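Long-range contacts in lysine-sensitive aspartokinase 3 (Escherichia coli, PDB 2J0W), which catalyses the ATP-dependent phosphorylation of L-aspartate to 4-phospho-L-aspartate, the first step of lysine biosynthesis, and is allosterically inhibited by lysine: residues Val36-Ala40 / Ser201-Ala205; Gln136-Val142 / Glu176-Gln182; Thr194-Arg198 / Thr356-Ser360; Leu207-Ala211 / Pro266-Ile272; Val217-Val223 / Pro273-Ser279. The contacts are given in a common frame with arbitrary orientation. Residue numbers count along the deposited sequence, not the author numbering.

Contact 1. Residues Val36-Ala40 / Ser201-Ala205; sequences VVLSA and SDYTA. With ASP (aspartic acid), chain B.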
# COMPACT_ATOMS: atom_id res chain seq x y z
N VAL A 36 19.98 36.43 5.38
CA VAL A 36 18.66 36.60 4.82
C VAL A 36 18.60 35.81 3.52
O VAL A 36 19.58 35.76 2.76
CB VAL A 36 18.34 38.09 4.54
CG1 VAL A 36 16.92 38.25 4.01
CG2 VAL A 36 18.52 38.89 5.82
N VAL A 37 17.46 35.18 3.27
CA VAL A 37 17.29 34.40 2.07
C VAL A 37 16.10 34.96 1.33
O VAL A 37 15.00 35.05 1.88
CB VAL A 37 17.07 32.92 2.43
CG1 VAL A 37 16.70 32.12 1.20
CG2 VAL A 37 18.34 32.37 3.04
N LEU A 38 16.31 35.37 0.08
CA LEU A 38 15.23 35.95 -0.71
C LEU A 38 14.88 35.13 -1.92
O LEU A 38 15.74 34.51 -2.53
CB LEU A 38 15.61 37.34 -1.20
CG LEU A 38 15.94 38.47 -0.23
CD1 LEU A 38 16.32 39.69 -1.05
CD2 LEU A 38 14.75 38.76 0.68
N SER A 39 13.59 35.13 -2.26
CA SER A 39 13.09 34.46 -3.44
C SER A 39 13.04 35.66 -4.38
O SER A 39 13.33 36.78 -3.96
CB SER A 39 11.66 33.95 -3.25
OG SER A 39 11.56 32.88 -2.32
N ALA A 40 12.68 35.44 -5.63
CA ALA A 40 12.59 36.55 -6.57
C ALA A 40 11.25 37.21 -6.29
O ALA A 40 10.36 36.62 -5.68
CB ALA A 40 12.65 36.03 -8.00
N SER A 201 13.00 28.07 -2.11
CA SER A 201 13.65 29.07 -1.26
C SER A 201 13.49 28.72 0.22
O SER A 201 14.31 29.15 1.03
CB SER A 201 13.09 30.47 -1.54
OG SER A 201 13.52 30.94 -2.80
N ASP A 202 12.45 27.95 0.57
CA ASP A 202 12.24 27.55 1.97
C ASP A 202 13.32 26.57 2.32
O ASP A 202 13.97 26.65 3.37
CB ASP A 202 10.90 26.84 2.18
CG ASP A 202 9.71 27.75 2.05
OD1 ASP A 202 9.78 28.90 2.55
OD2 ASP A 202 8.70 27.30 1.45
N TYR A 203 13.50 25.63 1.40
CA TYR A 203 14.48 24.59 1.57
C TYR A 203 15.86 25.21 1.78
O TYR A 203 16.59 24.82 2.69
CB TYR A 203 14.44 23.68 0.34
CG TYR A 203 15.17 22.37 0.51
CD1 TYR A 203 15.47 21.86 1.77
CD2 TYR A 203 15.55 21.62 -0.61
CE1 TYR A 203 16.13 20.65 1.92
CE2 TYR A 203 16.20 20.41 -0.47
CZ TYR A 203 16.49 19.92 0.79
OH TYR A 203 17.09 18.70 0.92
N THR A 204 16.20 26.19 0.95
CA THR A 204 17.50 26.83 1.07
C THR A 204 17.71 27.42 2.46
O THR A 204 18.80 27.35 3.02
CB THR A 204 17.66 27.98 0.05
OG1 THR A 204 17.55 27.45 -1.28
CG2 THR A 204 19.02 28.65 0.21
N ALA A 205 16.66 28.00 3.01
CA ALA A 205 16.77 28.62 4.32
C ALA A 205 17.08 27.60 5.39
O ALA A 205 17.93 27.83 6.24
CB ALA A 205 15.49 29.36 4.65
N ASP B . 11.48 31.64 -6.74
CA ASP B . 11.11 30.23 -6.78
C ASP B . 9.62 30.18 -7.18
O ASP B . 9.07 31.24 -7.56
CB ASP B . 11.40 29.57 -5.40
CG ASP B . 10.55 30.03 -4.20
OD1 ASP B . 9.65 30.91 -4.40
OD2 ASP B . 10.77 29.52 -3.04
OXT ASP B . 9.00 29.06 -7.08

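Contact 2. Residues Gln136-Val142 / Glu176-Gln182; sequences QAQWFDV and EGLVITQ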
# COMPACT_ATOMS: atom_id res chain seq x y z
N GLN A 136 25.53 47.75 7.22
CA GLN A 136 26.57 46.90 6.66
C GLN A 136 25.85 45.69 6.10
O GLN A 136 25.54 44.77 6.84
CB GLN A 136 27.54 46.45 7.75
CG GLN A 136 28.59 47.45 8.10
CD GLN A 136 29.40 47.84 6.90
OE1 GLN A 136 29.01 48.71 6.12
NE2 GLN A 136 30.56 47.16 6.71
N ALA A 137 25.55 45.69 4.80
CA ALA A 137 24.86 44.55 4.21
C ALA A 137 25.52 44.17 2.91
O ALA A 137 25.58 44.97 1.99
CB ALA A 137 23.38 44.89 3.96
N GLN A 138 26.04 42.95 2.83
CA GLN A 138 26.68 42.52 1.60
C GLN A 138 25.94 41.40 0.87
O GLN A 138 25.28 40.55 1.47
CB GLN A 138 28.14 42.13 1.87
CG GLN A 138 28.33 41.17 3.04
CD GLN A 138 29.79 40.95 3.35
OE1 GLN A 138 30.58 40.60 2.46
NE2 GLN A 138 30.16 41.13 4.63
N TRP A 139 26.08 41.42 -0.45
CA TRP A 139 25.45 40.46 -1.34
C TRP A 139 26.35 39.23 -1.43
O TRP A 139 27.57 39.35 -1.45
CB TRP A 139 25.28 41.10 -2.72
CG TRP A 139 24.55 40.28 -3.73
CD1 TRP A 139 23.20 40.20 -3.91
CD2 TRP A 139 25.14 39.41 -4.71
NE1 TRP A 139 22.91 39.34 -4.95
CE2 TRP A 139 24.08 38.84 -5.45
CE3 TRP A 139 26.46 39.05 -5.03
CZ2 TRP A 139 24.30 37.93 -6.50
CZ3 TRP A 139 26.68 38.15 -6.07
CH2 TRP A 139 25.60 37.60 -6.79
N PHE A 140 25.73 38.05 -1.47
CA PHE A 140 26.49 36.80 -1.56
C PHE A 140 25.81 35.82 -2.51
O PHE A 140 24.59 35.67 -2.47
CB PHE A 140 26.61 36.15 -0.19
CG PHE A 140 27.51 34.96 -0.18
CD1 PHE A 140 28.89 35.11 -0.27
CD2 PHE A 140 26.99 33.67 -0.09
CE1 PHE A 140 29.75 34.00 -0.29
CE2 PHE A 140 27.84 32.55 -0.10
CZ PHE A 140 29.21 32.71 -0.20
N ASP A 141 26.60 35.16 -3.35
CA ASP A 141 26.09 34.19 -4.33
C ASP A 141 26.03 32.75 -3.78
O ASP A 141 27.04 32.03 -3.82
CB ASP A 141 27.00 34.22 -5.57
CG ASP A 141 26.47 33.38 -6.72
OD1 ASP A 141 25.79 32.36 -6.48
OD2 ASP A 141 26.77 33.74 -7.88
N VAL A 142 24.87 32.31 -3.28
CA VAL A 142 24.77 30.97 -2.72
C VAL A 142 25.41 29.92 -3.57
O VAL A 142 25.90 28.92 -3.06
CB VAL A 142 23.33 30.47 -2.51
CG1 VAL A 142 22.85 30.83 -1.12
CG2 VAL A 142 22.43 30.99 -3.58
N GLU A 176 31.78 39.44 9.67
CA GLU A 176 31.96 40.84 9.28
C GLU A 176 30.67 41.63 9.44
O GLU A 176 30.67 42.72 10.01
CB GLU A 176 32.38 40.95 7.82
CG GLU A 176 33.66 40.28 7.47
CD GLU A 176 33.94 40.39 5.99
OE1 GLU A 176 33.09 39.95 5.19
OE2 GLU A 176 35.02 40.91 5.62
N GLY A 177 29.58 41.09 8.93
CA GLY A 177 28.32 41.80 9.03
C GLY A 177 27.15 41.03 8.47
O GLY A 177 27.06 39.81 8.62
N LEU A 178 26.25 41.75 7.82
CA LEU A 178 25.06 41.13 7.26
C LEU A 178 25.29 40.54 5.89
O LEU A 178 26.10 41.04 5.10
CB LEU A 178 23.93 42.16 7.20
CG LEU A 178 22.56 41.53 7.43
CD1 LEU A 178 22.60 40.71 8.72
CD2 LEU A 178 21.50 42.62 7.50
N VAL A 179 24.55 39.47 5.60
CA VAL A 179 24.69 38.78 4.34
C VAL A 179 23.35 38.45 3.70
O VAL A 179 22.51 37.80 4.29
CB VAL A 179 25.49 37.50 4.52
CG1 VAL A 179 25.65 36.78 3.20
CG2 VAL A 179 26.85 37.86 5.11
N ILE A 180 23.18 38.93 2.48
CA ILE A 180 21.95 38.69 1.74
C ILE A 180 22.30 37.76 0.59
O ILE A 180 23.24 38.03 -0.18
CB ILE A 180 21.39 40.02 1.21
CG1 ILE A 180 21.30 41.02 2.37
CG2 ILE A 180 20.01 39.82 0.59
CD1 ILE A 180 20.67 40.44 3.61
N THR A 181 21.58 36.66 0.48
CA THR A 181 21.83 35.71 -0.59
C THR A 181 20.51 35.17 -1.15
O THR A 181 19.43 35.53 -0.67
CB THR A 181 22.76 34.57 -0.12
OG1 THR A 181 23.13 33.78 -1.25
CG2 THR A 181 22.08 33.69 0.96
N GLN A 182 20.60 34.28 -2.13
CA GLN A 182 19.38 33.74 -2.76
C GLN A 182 19.03 32.28 -2.51
O GLN A 182 19.89 31.41 -2.52
CB GLN A 182 19.45 33.99 -4.27
CG GLN A 182 20.79 33.68 -4.90
CD GLN A 182 21.89 34.65 -4.52
OE1 GLN A 182 23.06 34.28 -4.45
NE2 GLN A 182 21.52 35.91 -4.29

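Contact 3. Residues Thr194-Arg198 / Thr356-Ser360; sequences TTLGR and TGSTS. With ASP (aspartic acid), chain B.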
# COMPACT_ATOMS: atom_id res chain seq x y z
N THR A 194 21.85 25.30 -11.05
CA THR A 194 20.71 24.41 -10.79
C THR A 194 19.71 25.11 -9.90
O THR A 194 20.00 26.16 -9.33
CB THR A 194 21.16 23.16 -10.04
OG1 THR A 194 21.81 23.57 -8.82
CG2 THR A 194 22.11 22.33 -10.90
N THR A 195 18.52 24.53 -9.79
CA THR A 195 17.49 25.08 -8.90
C THR A 195 16.97 23.90 -8.09
O THR A 195 17.06 22.76 -8.55
CB THR A 195 16.33 25.72 -9.66
OG1 THR A 195 15.66 24.73 -10.46
CG2 THR A 195 16.84 26.84 -10.54
N LEU A 196 16.46 24.15 -6.89
CA LEU A 196 15.96 23.08 -6.02
C LEU A 196 14.50 22.68 -6.28
O LEU A 196 13.99 21.75 -5.65
CB LEU A 196 16.12 23.49 -4.56
CG LEU A 196 17.55 23.94 -4.21
CD1 LEU A 196 17.53 24.86 -2.99
CD2 LEU A 196 18.44 22.72 -3.99
N GLY A 197 13.83 23.37 -7.20
CA GLY A 197 12.44 23.04 -7.46
C GLY A 197 11.55 24.12 -6.88
O GLY A 197 11.93 24.76 -5.89
N ARG A 198 10.38 24.34 -7.48
CA ARG A 198 9.46 25.38 -7.02
C ARG A 198 9.35 25.43 -5.50
O ARG A 198 9.30 24.39 -4.84
CB ARG A 198 8.08 25.16 -7.62
CG ARG A 198 8.05 25.12 -9.15
CD ARG A 198 8.84 26.27 -9.77
NE ARG A 198 8.34 27.59 -9.40
CZ ARG A 198 7.50 28.31 -10.13
NH1 ARG A 198 7.06 27.85 -11.30
NH2 ARG A 198 7.09 29.51 -9.70
N THR A 356 5.56 16.76 -10.37
CA THR A 356 7.00 16.86 -10.16
C THR A 356 7.47 17.94 -9.19
O THR A 356 8.39 17.71 -8.39
CB THR A 356 7.71 17.09 -11.51
OG1 THR A 356 7.29 18.36 -12.06
CG2 THR A 356 7.34 15.98 -12.49
N GLY A 357 6.86 19.12 -9.26
CA GLY A 357 7.32 20.20 -8.42
C GLY A 357 8.63 20.72 -9.01
O GLY A 357 9.35 21.51 -8.40
N SER A 358 8.94 20.26 -10.22
CA SER A 358 10.16 20.68 -10.88
C SER A 358 10.02 22.10 -11.42
O SER A 358 8.92 22.57 -11.71
CB SER A 358 10.50 19.75 -12.03
OG SER A 358 11.59 20.30 -12.76
N THR A 359 11.15 22.78 -11.54
CA THR A 359 11.20 24.15 -12.04
C THR A 359 10.79 24.18 -13.51
O THR A 359 10.25 25.17 -14.00
CB THR A 359 12.61 24.72 -11.88
OG1 THR A 359 12.96 24.72 -10.50
CG2 THR A 359 12.68 26.14 -12.42
N SER A 360 11.03 23.09 -14.22
CA SER A 360 10.67 23.04 -15.63
C SER A 360 9.31 22.36 -15.82
O SER A 360 9.09 21.23 -15.39
CB SER A 360 11.76 22.30 -16.43
OG SER A 360 11.65 22.60 -17.80
N ASP B . 11.48 31.64 -6.74
CA ASP B . 11.11 30.23 -6.78
C ASP B . 9.62 30.18 -7.18
O ASP B . 9.07 31.24 -7.56
CB ASP B . 11.40 29.57 -5.40
CG ASP B . 10.55 30.03 -4.20
OD1 ASP B . 9.65 30.91 -4.40
OD2 ASP B . 10.77 29.52 -3.04
OXT ASP B . 9.00 29.06 -7.08

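Contact 4. Residues Leu207-Ala211 / Pro266-Ile272; sequences LLAEA and PAVRSDI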
# COMPACT_ATOMS: atom_id res chain seq x y z
N LEU A 207 18.45 24.65 4.88
CA LEU A 207 19.76 24.08 4.54
C LEU A 207 20.96 24.83 5.09
O LEU A 207 21.86 24.24 5.71
CB LEU A 207 19.90 23.95 3.02
CG LEU A 207 18.92 22.99 2.34
CD1 LEU A 207 18.87 23.26 0.84
CD2 LEU A 207 19.31 21.54 2.62
N LEU A 208 20.99 26.14 4.85
CA LEU A 208 22.08 26.99 5.31
C LEU A 208 22.05 27.16 6.83
O LEU A 208 23.08 27.40 7.47
CB LEU A 208 21.99 28.36 4.62
CG LEU A 208 22.02 28.31 3.09
CD1 LEU A 208 21.23 29.47 2.51
CD2 LEU A 208 23.45 28.35 2.61
N ALA A 209 20.85 27.03 7.40
CA ALA A 209 20.66 27.14 8.84
C ALA A 209 21.37 25.95 9.50
O ALA A 209 22.10 26.12 10.47
CB ALA A 209 19.18 27.12 9.18
N GLU A 210 21.15 24.76 8.95
CA GLU A 210 21.78 23.56 9.46
C GLU A 210 23.28 23.63 9.25
O GLU A 210 24.05 23.37 10.18
CB GLU A 210 21.24 22.33 8.74
CG GLU A 210 22.16 21.13 8.81
CD GLU A 210 21.47 19.87 8.35
OE1 GLU A 210 20.78 19.91 7.30
OE2 GLU A 210 21.63 18.82 9.02
N ALA A 211 23.68 23.98 8.04
CA ALA A 211 25.10 24.08 7.71
C ALA A 211 25.84 25.10 8.56
O ALA A 211 27.05 24.94 8.79
CB ALA A 211 25.26 24.43 6.23
N PRO A 266 16.23 19.30 7.09
CA PRO A 266 17.37 19.80 7.86
C PRO A 266 16.92 20.16 9.27
O PRO A 266 17.66 19.98 10.23
CB PRO A 266 17.83 21.02 7.05
CG PRO A 266 17.44 20.66 5.65
CD PRO A 266 16.07 20.07 5.84
N ALA A 267 15.70 20.68 9.37
CA ALA A 267 15.14 21.08 10.67
C ALA A 267 15.23 19.93 11.66
O ALA A 267 15.74 20.09 12.77
CB ALA A 267 13.69 21.51 10.50
N VAL A 268 14.73 18.77 11.25
CA VAL A 268 14.74 17.57 12.08
C VAL A 268 16.17 17.11 12.34
O VAL A 268 16.52 16.76 13.46
CB VAL A 268 13.98 16.42 11.40
CG1 VAL A 268 14.16 15.13 12.18
CG2 VAL A 268 12.50 16.76 11.31
N ARG A 269 16.99 17.10 11.29
CA ARG A 269 18.37 16.65 11.44
C ARG A 269 19.22 17.46 12.40
O ARG A 269 20.21 16.94 12.93
CB ARG A 269 19.06 16.61 10.08
CG ARG A 269 18.46 15.60 9.12
CD ARG A 269 19.52 15.18 8.13
NE ARG A 269 20.04 16.31 7.35
CZ ARG A 269 19.52 16.71 6.20
NH1 ARG A 269 18.46 16.10 5.68
NH2 ARG A 269 20.08 17.73 5.55
N SER A 270 18.86 18.72 12.63
CA SER A 270 19.63 19.58 13.54
C SER A 270 18.80 20.28 14.62
O SER A 270 19.29 21.17 15.32
CB SER A 270 20.43 20.62 12.75
OG SER A 270 21.57 20.02 12.16
N ASP A 271 17.54 19.88 14.74
CA ASP A 271 16.65 20.44 15.74
C ASP A 271 16.59 21.97 15.70
O ASP A 271 16.64 22.63 16.75
CB ASP A 271 17.08 19.96 17.13
CG ASP A 271 15.96 20.03 18.15
OD1 ASP A 271 15.94 20.98 18.96
OD2 ASP A 271 15.08 19.13 18.13
N ILE A 272 16.49 22.53 14.50
CA ILE A 272 16.42 23.98 14.33
C ILE A 272 14.98 24.42 14.13
O ILE A 272 14.43 24.38 13.03
CB ILE A 272 17.27 24.45 13.14
CG1 ILE A 272 18.75 24.09 13.37
CG2 ILE A 272 17.12 25.96 12.96
CD1 ILE A 272 19.69 24.44 12.21

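Contact 5. Residues Val217-Val223 / Pro273-Ser279; sequences VDIWTDV and PVFVGSS. With ADP (adenosine-5'-diphosphate), chain D.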
# COMPACT_ATOMS: atom_id res chain seq x y z
N VAL A 217 15.26 29.53 12.20
CA VAL A 217 14.92 29.92 10.85
C VAL A 217 13.58 30.62 10.87
O VAL A 217 12.64 30.13 11.50
CB VAL A 217 14.78 28.67 9.98
CG1 VAL A 217 14.17 29.04 8.63
CG2 VAL A 217 16.11 28.00 9.82
N ASP A 218 13.48 31.76 10.20
CA ASP A 218 12.21 32.46 10.15
C ASP A 218 11.65 32.53 8.71
O ASP A 218 12.26 33.10 7.81
CB ASP A 218 12.34 33.89 10.71
CG ASP A 218 12.38 33.92 12.23
OD1 ASP A 218 11.65 33.13 12.87
OD2 ASP A 218 13.15 34.74 12.79
N ILE A 219 10.48 31.93 8.51
CA ILE A 219 9.84 31.95 7.20
C ILE A 219 8.81 33.07 7.15
O ILE A 219 7.76 33.01 7.81
CB ILE A 219 9.12 30.59 6.91
CG1 ILE A 219 10.12 29.44 7.01
CG2 ILE A 219 8.50 30.61 5.51
CD1 ILE A 219 11.37 29.62 6.19
N TRP A 220 9.09 34.11 6.38
CA TRP A 220 8.16 35.23 6.26
C TRP A 220 7.35 35.12 4.98
O TRP A 220 7.88 35.26 3.89
CB TRP A 220 8.93 36.55 6.32
CG TRP A 220 9.53 36.80 7.69
CD1 TRP A 220 10.84 36.66 8.06
CD2 TRP A 220 8.82 37.16 8.87
NE1 TRP A 220 10.98 36.89 9.41
CE2 TRP A 220 9.75 37.20 9.93
CE3 TRP A 220 7.47 37.44 9.15
CZ2 TRP A 220 9.39 37.52 11.24
CZ3 TRP A 220 7.10 37.75 10.45
CH2 TRP A 220 8.06 37.79 11.48
N THR A 221 6.05 34.86 5.11
CA THR A 221 5.19 34.71 3.95
C THR A 221 4.07 35.74 3.88
O THR A 221 4.21 36.83 4.43
CB THR A 221 4.61 33.28 3.89
OG1 THR A 221 3.69 33.18 2.79
CG2 THR A 221 3.90 32.95 5.17
N ASP A 222 2.97 35.40 3.22
CA ASP A 222 1.83 36.30 3.06
C ASP A 222 0.63 35.83 3.90
O ASP A 222 -0.53 36.17 3.62
CB ASP A 222 1.44 36.39 1.58
CG ASP A 222 0.82 35.10 1.05
OD1 ASP A 222 0.80 34.10 1.79
OD2 ASP A 222 0.35 35.09 -0.10
N VAL A 223 0.92 35.03 4.92
CA VAL A 223 -0.10 34.49 5.82
C VAL A 223 0.56 34.31 7.18
O VAL A 223 1.61 33.69 7.28
CB VAL A 223 -0.61 33.14 5.31
CG1 VAL A 223 -0.85 32.20 6.48
CG2 VAL A 223 -1.89 33.34 4.53
N PRO A 273 14.34 24.86 15.22
CA PRO A 273 12.94 25.29 15.14
C PRO A 273 12.76 26.31 14.02
O PRO A 273 13.67 27.07 13.70
CB PRO A 273 12.70 25.88 16.54
CG PRO A 273 14.03 26.43 16.90
CD PRO A 273 14.97 25.33 16.46
N VAL A 274 11.56 26.32 13.42
CA VAL A 274 11.24 27.20 12.30
C VAL A 274 10.00 28.03 12.61
O VAL A 274 8.99 27.49 13.06
CB VAL A 274 10.99 26.35 11.01
CG1 VAL A 274 10.45 27.21 9.88
CG2 VAL A 274 12.28 25.66 10.57
N PHE A 275 10.09 29.33 12.37
CA PHE A 275 8.97 30.23 12.61
C PHE A 275 8.28 30.66 11.31
O PHE A 275 8.94 30.95 10.31
CB PHE A 275 9.42 31.47 13.36
CG PHE A 275 8.32 32.46 13.53
CD1 PHE A 275 7.27 32.19 14.39
CD2 PHE A 275 8.29 33.62 12.77
CE1 PHE A 275 6.20 33.05 14.50
CE2 PHE A 275 7.22 34.50 12.87
CZ PHE A 275 6.16 34.21 13.74
N VAL A 276 6.95 30.74 11.34
CA VAL A 276 6.19 31.10 10.14
C VAL A 276 5.21 32.25 10.36
O VAL A 276 4.19 32.08 11.03
CB VAL A 276 5.39 29.87 9.57
CG1 VAL A 276 4.74 30.22 8.22
CG2 VAL A 276 6.30 28.65 9.41
N GLY A 277 5.49 33.41 9.75
CA GLY A 277 4.60 34.55 9.89
C GLY A 277 4.49 35.42 8.65
O GLY A 277 5.25 35.25 7.69
N SER A 278 3.52 36.34 8.69
CA SER A 278 3.23 37.28 7.61
C SER A 278 4.27 38.41 7.61
O SER A 278 4.65 38.89 8.66
CB SER A 278 1.83 37.87 7.80
OG SER A 278 1.48 38.77 6.76
N SER A 279 4.71 38.81 6.42
CA SER A 279 5.70 39.88 6.32
C SER A 279 4.98 41.22 6.29
O SER A 279 5.59 42.28 6.47
CB SER A 279 6.53 39.71 5.04
OG SER A 279 5.70 39.79 3.90
PB ADP D . 6.06 32.26 -0.18
O1B ADP D . 6.10 33.10 1.03
O2B ADP D . 6.57 32.99 -1.40
O3B ADP D . 6.84 30.92 0.02
PA ADP D . 3.75 30.71 -1.04
O1A ADP D . 2.65 31.16 -1.94
O2A ADP D . 4.75 29.78 -1.64
O3A ADP D . 4.51 31.96 -0.45
O5' ADP D . 2.92 30.05 0.18
C5' ADP D . 2.07 30.71 1.17
C4' ADP D . 0.66 30.20 0.95
O4' ADP D . 0.44 28.76 1.06
C3' ADP D . -0.45 30.75 1.79
O3' ADP D . -0.58 32.12 1.32
C2' ADP D . -1.58 29.81 1.43
O2' ADP D . -2.20 30.19 0.22
C1' ADP D . -0.93 28.49 1.29
N9 ADP D . -1.23 27.46 2.40
C8 ADP D . -1.62 26.21 2.09
N7 ADP D . -1.85 25.42 3.12
C5 ADP D . -1.58 26.21 4.17
C6 ADP D . -1.66 25.93 5.59
N6 ADP D . -2.00 24.79 6.09
N1 ADP D . -1.31 27.02 6.42
C2 ADP D . -0.94 28.27 5.92
N3 ADP D . -0.87 28.54 4.58
C4 ADP D . -1.20 27.50 3.76

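Contact 1. Residues Val36-Ala40 / Ser201-Ala205
The first turn of helix 200-211 lies against the C-terminal end of strand 33-38, the two axes 8.5 Å apart and nearly antiparallel at 164°, and the substrate aspartate is bound where they meet. Ser201, near the helix start, does most of the polar work. Its backbone N donates to OD2 of the bound aspartate (2.8 Å), so an amide of the helix's first turn meets the substrate's side-chain carboxylate, and its OG donates to Ser39 OG (2.8 Å). Ser39 itself brings OG to 3.4 Å from OD1 of the aspartate, so the serine pair lines the same end of the ligand. The carbonyl of Ser201 is turned down the helix, accepting from Ala205 N, and Val37 CG1 rests 3.8 Å from that Ser201 O. Asp202 points its CA-to-CB bond away from the strand and forms a salt bridge with Lys8, an ATP-binding residue. One turn on, Thr204 offers its methyl CG2 to Val37 CG1 at 4.3 Å, while its hydroxyl is engaged by Phe184 N. Ala205 closes the patch, its CB 4.4 Å from Val37 CG2. The layering is that of the amino acid kinase fold: strand 33-38 runs between strands 5-9 and 178-182 of the central sheet, helix 200-211 packs on one side of it, and helix 108-131 reaches Leu38 and Ser39.

Contact 2. Residues Gln136-Val142 / Glu176-Gln182
Strand 137-139 pairs in parallel with strand 178-182, and side chains add hydrogen bonds at both ends of the pairing. Backbone bonds run from Leu178 N to Gln136 O (3.3 Å), from Gln138 N to Leu178 O (3.0 Å), from Ile180 N to Gln138 O (2.8 Å) and from Phe140 N to Ile180 O (2.8 Å). Gln138, with chi1 p and chi2 t, reaches back past the start of the neighbouring strand, and its NE2 donates to OE1 of Glu176 at the end of helix 159-176 (3.2 Å); that carboxylate also forms a salt bridge with Arg173. Val179 lies on the same face as Gln138, and Phe140, in the t rotamer, sets CB 3.6 Å from Val179 CG1. The two strands and the intervening helix 159-176 form a beta-alpha-beta unit at the edge of the amino acid kinase sheet, and Leu170 of that helix packs on Phe140. The opposite face carries Ala137, Leu178, Trp139 and Ile180. Trp139, also t, sends its indole NE1 to Thr123 of helix 108-131. Beyond the regular pairing, side chains take over from the backbone: Thr181, at chi1 t, donates OG1 to Phe140 O (2.7 Å), and Gln182 folds back with chi1 p and chi2 m, presenting OE1 to Val142 N at 2.9 Å. A weak bond from Val142 N to Thr181 OG1 (3.1 Å) accompanies it.

Contact 3. Residues Thr194-Arg198 / Thr356-Ser360
Thr195 OG1 and Thr359 OG1 lie 2.7 Å apart, and each hydroxyl has a further partner: Asp112 for Thr195 and the carbonyl of Gly153 for Thr359. A second link is weaker, Arg198 N donating to Gly357 O at 3.1 Å with an angle of 131°. Between them Gly197 brings its CA to 3.6 Å from Gly357 O and 3.5 Å from Thr359 OG1; a CB here would come 3.1 Å from Gly357 O, and the backbone angles (phi 107°, psi 151°) by themselves call for glycine. The contact joins the catalytic amino acid kinase domain to the loop between strand 348-353 and helix 368-377 in the ACT region. Two successive ST turns shape that loop, Ser358 N donating to Thr356 OG1 (3.1 Å) and Ser360 N to Ser358 OG (3.2 Å). The aliphatic part of Arg198 passes along it, CG 3.7 Å from Ser358 O and CD 3.9 Å from Thr359 CA. The guanidinium serves the substrate: NE donates to aspartate OXT at 2.8 Å and NH2 to the same OXT at 3.3 Å, with Asn46 OD1 also accepting from NH2.

Contact 4. Residues Leu207-Ala211 / Pro266-Ile272
This is a helix-helix contact with a salt bridge on its more open side, joining the C-terminal end of helix 200-211 to that of helix 264-270. The short segments run nearly parallel, 19° apart, with axes 9.2 Å from each other. Glu210 makes the polar part: its OE1 is 2.9 Å from Arg269 NH2, a salt bridge of weak hydrogen-bond geometry, and its OE2 takes further weak bonds from Arg269 NE and Ser270 OG, both at 3.4 Å. Apolar packing accompanies it. Leu207 CD2 meets Pro266 CG at 3.7 Å, and Ile272 CD1 lies 4.1 Å from Ala209 CB, and also 3.4 Å from Ala209 O. Asp271, with positive phi, ends the helical conformation and turns the chain, so that Ile272 can lean back against Ala209 just before strand 274-278. Val217 of strand 216-221 touches Ala209 and Ile272, so the end of helix 200-211 and the turn after helix 264-270 meet over the same part of the central sheet, the helix-on-sheet layering of the amino acid kinase alpha/beta fold.

Contact 5. Residues Val217-Val223 / Pro273-Ser279
Strands 216-221 and 274-278 are parallel neighbours in the central sheet of the amino acid kinase fold, flanked by strand 5-9 on one side and strand 287-290 on the other. Their backbones interlock through Phe275 N to Val217 O (2.8 Å), Ile219 N to Phe275 O (2.6 Å), Gly277 N to Ile219 O (3.0 Å), Thr221 N to Gly277 O (2.7 Å) and Ser279 N to Thr221 O (2.9 Å). On one face the aliphatic side chains interdigitate: Ile219 fits between the two valines of the other strand, its CG1 3.6 Å from Val274 CG1 and its CB 4.2 Å from Val276 CG2. Val217 adds its CB 4.0 Å from Val274 CG2, and Ala209 of helix 200-211 settles on Val217. The other face carries Asp218 with the aromatic pair Trp220 and Phe275. Gly277 provides the hollow there; a CB would come within 3.2 Å of Trp220 CZ3 and would clash with Phe275 CE2, so the indole can lie over the glycine. Phe275 then turns its edge to the face of the Trp220 six-membered ring, a T-shaped pair with centroids 5.5 Å apart and planes at 65°, while Phe9 stacks on Trp220 as well. At its C-terminal end strand 216-221 enters the nucleotide site: Thr221 OG1 donates to ADP O1B at 3.0 Å, and ADP O3' makes a very short bond of 2.5 Å to Asp222 OD1.

Overall arrangement
From the N terminus, strand 33-38 opens the long loop that contact 1 closes at helix 200-211. Contact 2 is nested inside that loop and joins the same sheet: Val36 N and Val179 O are 3.1 Å apart, a probable hydrogen bond. Contact 3 starts just ahead of helix 200-211, crosses contact 1, and closes only in the ACT region, enclosing contacts 4 and 5. These two follow contact 1 in series and cross each other, as helix 200-211 and strand 216-221 pair with helix 264-270 and strand 274-278. Contacts 1, 2 and 5 thus share the central sheet, contact 4 joins helices beside it, contacts 1 and 3 meet at the bound aspartate, and contact 5 reaches ADP.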